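Local coordinates for protein trans-4-hydroxy-L-proline dehydratase (Clostridioides difficile 70-100-2010, PDB 6VXC) that catalyses, as a glycyl radical enzyme, the dehydration of trans-4-hydroxy-L-proline to (S)-1-pyrroline-5-carboxylate in the anaerobic breakdown of hydroxyproline, at residues 497-500 against 501-504; 509-512 against 513-517; 632-635 against 636-639. One frame throughout, in Å; residues are numbered along the deposited sequence.

Contact 1 (497-500 against 501-504); sequences TGDP and RNFQ
D499 and R501 meet through a single carboxylate oxygen that is gripped twice. With chi1 at -174°, the carboxylate of D499 turns away from the backbone N and sits beside the carbonyl carbon, where OD1 can meet the chain ahead: it accepts R501 N at 2.8 Å, closing an Asx turn, and R501 NH2 at 3.1 Å in a salt bridge. The two donors come from opposite faces of the carboxylate, the amide on the anti side and NH2 on the syn side. OD1 lies at the edge of the guanidinium, near its plane, and the two planes are 85° apart. R501 NE, a different nitrogen of the same group, makes a salt bridge with D598. The backbone follows the same bend, with N502 N bonded to D499 O (2.9 Å) and F503 N to P500 O (3.1 Å).

P500 suits the start of this 3-10 turn, its ring fixing phi near -60°. One face of the F503 ring takes P500 CA in a CH-pi contact, 3.8 Å from the centroid, and, toward the rim, D499 O; T497 O approaches the ring edge. G498, whose backbone shape is open mainly to glycine, passes close by the ring. With OD1 committed to two donors, one acidic residue probably both stiffens the turn and balances part of the arginine's charge.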
loop_
_atom_site.group_PDB
_atom_site.type_symbol
_atom_site.label_atom_id
_atom_site.label_comp_id
_atom_site.label_asym_id
_atom_site.label_seq_id
_atom_site.Cartn_x
_atom_site.Cartn_y
_atom_site.Cartn_z
ATOM N N THR A 497 6.845 -16.398 -30.215
ATOM C CA THR A 497 7.589 -15.311 -30.839
ATOM C C THR A 497 8.833 -15.786 -31.588
ATOM O O THR A 497 9.524 -14.967 -32.198
ATOM C CB THR A 497 7.962 -14.243 -29.793
ATOM O OG1 THR A 497 8.444 -14.866 -28.600
ATOM C CG2 THR A 497 6.744 -13.389 -29.460
ATOM N N GLY A 498 9.127 -17.077 -31.567
ATOM C CA GLY A 498 10.234 -17.625 -32.324
ATOM C C GLY A 498 11.216 -18.364 -31.443
ATOM O O GLY A 498 11.274 -18.135 -30.231
ATOM N N ASP A 499 11.944 -19.294 -32.037
ATOM C CA ASP A 499 13.063 -19.947 -31.366
ATOM C C ASP A 499 14.182 -18.934 -31.179
ATOM O O ASP A 499 14.692 -18.413 -32.173
ATOM C CB ASP A 499 13.545 -21.146 -32.194
ATOM C CG ASP A 499 14.621 -21.952 -31.486
ATOM O OD1 ASP A 499 15.462 -21.352 -30.781
ATOM O OD2 ASP A 499 14.620 -23.190 -31.621
ATOM N N PRO A 500 14.603 -18.635 -29.947
ATOM C CA PRO A 500 15.629 -17.592 -29.752
ATOM C C PRO A 500 16.947 -17.884 -30.440
ATOM O O PRO A 500 17.696 -16.946 -30.728
ATOM C CB PRO A 500 15.822 -17.558 -28.228
ATOM C CG PRO A 500 14.706 -18.332 -27.651
ATOM C CD PRO A 500 14.248 -19.305 -28.687
ATOM N N ARG A 501 17.268 -19.154 -30.692
ATOM C CA ARG A 501 18.489 -19.494 -31.411
ATOM C C ARG A 501 18.493 -18.935 -32.830
ATOM O O ARG A 501 19.562 -18.811 -33.430
ATOM C CB ARG A 501 18.675 -21.011 -31.439
ATOM C CG ARG A 501 18.750 -21.652 -30.053
ATOM C CD ARG A 501 18.422 -23.133 -30.121
ATOM N NE ARG A 501 18.403 -23.755 -28.801
ATOM C CZ ARG A 501 17.334 -23.787 -28.008
ATOM N NH1 ARG A 501 17.392 -24.381 -26.819
ATOM N NH2 ARG A 501 16.206 -23.218 -28.410
ATOM N N ASN A 502 17.331 -18.604 -33.388
ATOM C CA ASN A 502 17.276 -18.030 -34.724
ATOM C C ASN A 502 17.319 -16.512 -34.723
ATOM O O ASN A 502 17.360 -15.912 -35.799
ATOM C CB ASN A 502 16.018 -18.492 -35.457
ATOM C CG ASN A 502 15.998 -19.983 -35.680
ATOM O OD1 ASN A 502 17.044 -20.601 -35.867
ATOM N ND2 ASN A 502 14.809 -20.567 -35.679
ATOM N N PHE A 503 17.304 -15.877 -33.559
ATOM C CA PHE A 503 17.406 -14.428 -33.525
ATOM C C PHE A 503 18.813 -14.034 -33.967
ATOM O O PHE A 503 19.802 -14.507 -33.404
ATOM C CB PHE A 503 17.097 -13.909 -32.122
ATOM C CG PHE A 503 15.673 -14.134 -31.691
ATOM C CD1 PHE A 503 14.681 -14.379 -32.622
ATOM C CD2 PHE A 503 15.322 -14.083 -30.353
ATOM C CE1 PHE A 503 13.370 -14.572 -32.219
ATOM C CE2 PHE A 503 14.016 -14.276 -29.955
ATOM C CZ PHE A 503 13.045 -14.523 -30.882
ATOM N N GLN A 504 18.906 -13.215 -35.006
ATOM C CA GLN A 504 20.200 -12.834 -35.542
ATOM C C GLN A 504 20.760 -11.591 -34.884
ATOM O O GLN A 504 21.944 -11.291 -35.070
ATOM C CB GLN A 504 20.104 -12.611 -37.057
ATOM C CG GLN A 504 19.914 -13.906 -37.827
ATOM C CD GLN A 504 20.983 -14.938 -37.475
ATOM O OE1 GLN A 504 22.190 -14.663 -37.566
ATOM N NE2 GLN A 504 20.546 -16.125 -37.044
HETATM O O HOH W 1 12.096 -19.290 -35.317
HETATM O O HOH W 2 20.244 -16.088 -31.119
#

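Contact 2 (509-512 against 513-517)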
loop_
_atom_site.group_PDB
_atom_site.type_symbol
_atom_site.label_atom_id
_atom_site.label_comp_id
_atom_site.label_asym_id
_atom_site.label_seq_id
_atom_site.Cartn_x
_atom_site.Cartn_y
_atom_site.Cartn_z
ATOM N N LEU A 509 15.719 -10.035 -30.673
ATOM C CA LEU A 509 15.319 -10.557 -29.368
ATOM C C LEU A 509 14.441 -9.562 -28.609
ATOM O O LEU A 509 13.431 -9.941 -28.020
ATOM C CB LEU A 509 16.549 -10.910 -28.536
ATOM C CG LEU A 509 16.263 -11.193 -27.058
ATOM C CD1 LEU A 509 15.448 -12.474 -26.845
ATOM C CD2 LEU A 509 17.547 -11.210 -26.264
ATOM N N PHE A 510 14.822 -8.286 -28.594
ATOM C CA PHE A 510 14.055 -7.307 -27.829
ATOM C C PHE A 510 12.661 -7.106 -28.406
ATOM O O PHE A 510 11.718 -6.862 -27.655
ATOM C CB PHE A 510 14.787 -5.970 -27.755
ATOM C CG PHE A 510 14.174 -4.995 -26.760
ATOM C CD1 PHE A 510 14.086 -5.318 -25.411
ATOM C CD2 PHE A 510 13.701 -3.757 -27.179
ATOM C CE1 PHE A 510 13.516 -4.424 -24.483
ATOM C CE2 PHE A 510 13.142 -2.864 -26.265
ATOM C CZ PHE A 510 13.051 -3.201 -24.917
ATOM N N GLU A 511 12.517 -7.192 -29.729
ATOM C CA GLU A 511 11.192 -7.139 -30.341
ATOM C C GLU A 511 10.331 -8.317 -29.908
ATOM O O GLU A 511 9.146 -8.148 -29.623
ATOM C CB GLU A 511 11.328 -7.099 -31.863
ATOM C CG GLU A 511 10.055 -7.463 -32.616
ATOM C CD GLU A 511 10.311 -7.683 -34.116
ATOM O OE1 GLU A 511 10.462 -6.680 -34.845
ATOM O OE2 GLU A 511 10.393 -8.858 -34.561
ATOM N N ALA A 512 10.910 -9.519 -29.851
ATOM C CA ALA A 512 10.174 -10.681 -29.360
ATOM C C ALA A 512 9.734 -10.488 -27.910
ATOM O O ALA A 512 8.601 -10.822 -27.546
ATOM C CB ALA A 512 11.035 -11.945 -29.490
ATOM N N PHE A 513 10.620 -9.946 -27.071
ATOM C CA PHE A 513 10.242 -9.638 -25.693
ATOM C C PHE A 513 9.073 -8.666 -25.641
ATOM O O PHE A 513 8.140 -8.848 -24.851
ATOM C CB PHE A 513 11.436 -9.049 -24.941
ATOM C CG PHE A 513 11.069 -8.361 -23.643
ATOM C CD1 PHE A 513 10.814 -9.099 -22.501
ATOM C CD2 PHE A 513 10.964 -6.979 -23.585
ATOM C CE1 PHE A 513 10.474 -8.470 -21.307
ATOM C CE2 PHE A 513 10.613 -6.336 -22.403
ATOM C CZ PHE A 513 10.363 -7.081 -21.260
ATOM N N LYS A 514 9.124 -7.610 -26.457
ATOM C CA LYS A 514 8.042 -6.635 -26.472
ATOM C C LYS A 514 6.725 -7.263 -26.916
ATOM O O LYS A 514 5.658 -6.900 -26.399
ATOM C CB LYS A 514 8.424 -5.454 -27.363
ATOM C CG LYS A 514 9.500 -4.558 -26.737
ATOM C CD LYS A 514 9.576 -3.193 -27.420
ATOM C CE LYS A 514 10.188 -3.275 -28.820
ATOM N NZ LYS A 514 10.393 -1.941 -29.480
ATOM N N LYS A 515 6.777 -8.243 -27.821
ATOM C CA LYS A 515 5.553 -8.943 -28.203
ATOM C C LYS A 515 5.023 -9.801 -27.061
ATOM O O LYS A 515 3.812 -9.839 -26.829
ATOM C CB LYS A 515 5.776 -9.813 -29.438
ATOM C CG LYS A 515 5.995 -9.058 -30.733
ATOM C CD LYS A 515 6.065 -10.072 -31.871
ATOM C CE LYS A 515 6.664 -9.500 -33.129
ATOM N NZ LYS A 515 6.766 -10.588 -34.143
ATOM N N GLN A 516 5.906 -10.493 -26.330
ATOM C CA GLN A 516 5.426 -11.229 -25.168
ATOM C C GLN A 516 4.815 -10.281 -24.145
ATOM O O GLN A 516 3.758 -10.570 -23.582
ATOM C CB GLN A 516 6.552 -12.043 -24.544
ATOM C CG GLN A 516 7.091 -13.141 -25.440
ATOM C CD GLN A 516 6.217 -14.372 -25.437
ATOM O OE1 GLN A 516 5.211 -14.445 -24.726
ATOM N NE2 GLN A 516 6.610 -15.362 -26.221
ATOM N N LEU A 517 5.450 -9.126 -23.929
ATOM C CA LEU A 517 4.927 -8.124 -23.006
ATOM C C LEU A 517 3.536 -7.652 -23.422
ATOM O O LEU A 517 2.629 -7.559 -22.591
ATOM C CB LEU A 517 5.893 -6.943 -22.942
ATOM C CG LEU A 517 5.585 -5.759 -22.036
ATOM C CD1 LEU A 517 5.381 -6.248 -20.625
ATOM C CD2 LEU A 517 6.746 -4.771 -22.104
#
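L509 O, F510 O, E511 O and A512 O each accept the amide four residues on, from F513 to Q516, at 3.0 Å, so 509-517 is regular alpha-helix. This spacing sets F510 beside both F513 and K514. The two phenylalanines both send CG anti to the backbone N, and their rings come out with planes only 21° apart yet slid so far past each other, with centroids separated by 5.8 Å, that they hardly overlap. The closest atoms are F510 CE1 and F513 CD2, 3.7 Å apart; the side chains cross obliquely, an apolar contact and not a full stack.

K514 treats the F510 ring differently. Its CG stands over one face, 4.2 Å from the centroid, in a CH-pi contact; CD lies by CE2, and the bend at chi3 (-72°) brings CE back to CD2 and CE2. Lysine suits this place because its methylenes cover an aromatic ring while the residue as a whole stays exposed to solvent, as suits a charged amine. One position farther round, E511 and K515 run side by side in the same direction; E511 OE2 and K515 NZ are 4.0 Å apart, beyond a salt bridge, though their opposite charges should still attract weakly.

A512, small and buried, lets T480 of helix 473-481 come close, and Q516 NE2 bonds to I495 O. F513 packs on I476 of that helix and on I578 of helix 575-591, whereas F510 reaches L582 of helix 575-591 and the side of helix 630-647, leaving helix 506-538 wedged among three others.

Contact 3 (632-635 against 636-639); sequences ADEI and MQEI
I635 and I639, one helical turn apart, touch through their branches, I635 CG2 lying 3.8 Å from I639 CD1. I639 CG1 is anti to the carbonyl carbon (chi1 -61°), a torsion that turns the long branch back along the helix, so that CG1 also rests against I635 O at 3.2 Å. Beta-branched isoleucine suits such a buried ridge, since each residue offers two methyl-ended arms to neighbouring helices. Regular backbone bonds from residue i+4 to i carry these side chains, including I639 N to I635 O (2.9 Å).

On the more polar side, the methylenes likewise lean on carbonyls of the turn before: E638 CG is 3.3 Å from E634 O, and Q637 CG is 3.4 Å from D633 O. E634 and Q637 meet less closely, the glutamine OE1 passing E634 CG at 4.2 Å with carboxylate and amide planes 17° apart. The acidic ends of E634 and E638 stay separated, OE1 of E634 being 5.7 Å from OE2 of E638, so any repulsion between them is probably mild.

Outer partners fix the polar groups: OD2 of the buried D633 takes a salt bridge from K712 and a hydrogen bond from S709, and Q637 NE2 donates to K712 O. M636, bent at chi2 and chi3, packs against Y625, M713 and T579. This is a largely buried helix, with isoleucines toward helices 575-591 and 506-538, D633, M636 and Q637 toward the 709-713 region, and E634 at the solvent: helix-to-helix packing in the helical layer of the glycyl radical enzyme fold, away from the annotated active-site residues.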
loop_
_atom_site.group_PDB
_atom_site.type_symbol
_atom_site.label_atom_id
_atom_site.label_comp_id
_atom_site.label_asym_id
_atom_site.label_seq_id
_atom_site.Cartn_x
_atom_site.Cartn_y
_atom_site.Cartn_z
ATOM N N ALA A 632 24.582 -0.742 -19.583
ATOM C CA ALA A 632 23.459 -1.381 -18.910
ATOM C C ALA A 632 22.279 -0.418 -18.750
ATOM O O ALA A 632 21.122 -0.806 -18.937
ATOM C CB ALA A 632 23.899 -1.900 -17.541
ATOM N N ASP A 633 22.556 0.847 -18.430
ATOM C CA ASP A 633 21.475 1.760 -18.086
ATOM C C ASP A 633 20.618 2.130 -19.290
ATOM O O ASP A 633 19.424 2.401 -19.131
ATOM C CB ASP A 633 22.033 3.027 -17.439
ATOM C CG ASP A 633 22.662 2.761 -16.076
ATOM O OD1 ASP A 633 22.540 1.627 -15.564
ATOM O OD2 ASP A 633 23.246 3.709 -15.511
ATOM N N GLU A 634 21.198 2.159 -20.491
ATOM C CA GLU A 634 20.390 2.407 -21.679
ATOM C C GLU A 634 19.419 1.267 -21.929
ATOM O O GLU A 634 18.338 1.477 -22.491
ATOM C CB GLU A 634 21.284 2.592 -22.907
ATOM C CG GLU A 634 21.986 3.915 -22.961
ATOM C CD GLU A 634 22.923 4.030 -24.148
ATOM O OE1 GLU A 634 23.041 3.051 -24.927
ATOM O OE2 GLU A 634 23.547 5.102 -24.292
ATOM N N ILE A 635 19.815 0.048 -21.572
ATOM C CA ILE A 635 18.910 -1.088 -21.685
ATOM C C ILE A 635 17.803 -0.974 -20.652
ATOM O O ILE A 635 16.631 -1.246 -20.949
ATOM C CB ILE A 635 19.704 -2.400 -21.561
ATOM C CG1 ILE A 635 20.651 -2.526 -22.761
ATOM C CG2 ILE A 635 18.770 -3.600 -21.493
ATOM C CD1 ILE A 635 21.409 -3.821 -22.799
ATOM N N MET A 636 18.147 -0.549 -19.431
ATOM C CA MET A 636 17.111 -0.246 -18.450
ATOM C C MET A 636 16.095 0.731 -19.018
ATOM O O MET A 636 14.886 0.555 -18.854
ATOM C CB MET A 636 17.717 0.297 -17.156
ATOM C CG MET A 636 16.646 0.700 -16.114
ATOM S SD MET A 636 15.907 2.327 -16.375
ATOM C CE MET A 636 17.255 3.387 -15.845
ATOM N N GLN A 637 16.574 1.804 -19.642
ATOM C CA GLN A 637 15.660 2.797 -20.193
ATOM C C GLN A 637 14.769 2.198 -21.280
ATOM O O GLN A 637 13.575 2.497 -21.345
ATOM C CB GLN A 637 16.447 3.984 -20.727
ATOM C CG GLN A 637 17.085 4.851 -19.648
ATOM C CD GLN A 637 17.879 5.991 -20.247
ATOM O OE1 GLN A 637 18.703 5.781 -21.124
ATOM N NE2 GLN A 637 17.598 7.207 -19.817
ATOM N N GLU A 638 15.337 1.358 -22.144
ATOM C CA GLU A 638 14.542 0.740 -23.203
ATOM C C GLU A 638 13.463 -0.155 -22.618
ATOM O O GLU A 638 12.311 -0.119 -23.054
ATOM C CB GLU A 638 15.441 -0.062 -24.144
ATOM C CG GLU A 638 16.339 0.804 -24.988
ATOM C CD GLU A 638 17.224 0.007 -25.943
ATOM O OE1 GLU A 638 17.028 -1.229 -26.069
ATOM O OE2 GLU A 638 18.118 0.632 -26.569
ATOM N N ILE A 639 13.820 -0.959 -21.618
ATOM C CA ILE A 639 12.838 -1.816 -20.970
ATOM C C ILE A 639 11.765 -0.963 -20.304
ATOM O O ILE A 639 10.565 -1.212 -20.456
ATOM C CB ILE A 639 13.524 -2.764 -19.962
ATOM C CG1 ILE A 639 14.536 -3.691 -20.650
ATOM C CG2 ILE A 639 12.482 -3.573 -19.220
ATOM C CD1 ILE A 639 15.498 -4.411 -19.659
#

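Overall arrangement
All three contacts are local and follow one another in sequence, so none encloses or crosses another and no long loop is closed. Contact 1 is the turn that leads into helix 506-538; the chain then enters that helix, where contact 2 follows within a few residues. The turn folds back on the helix: F503 packs on L509 and A512, with F503 CZ to A512 CB at 3.6 Å, and T497 OG1 probably bonds to Q516 NE2. Much later, helix 630-647 brings contact 3 beside contact 2, F510 CZ lying 3.7 Å from E638 O. Contacts 1 and 3 remain about 14 Å apart at their nearest atoms, with helix 506-538 linking them.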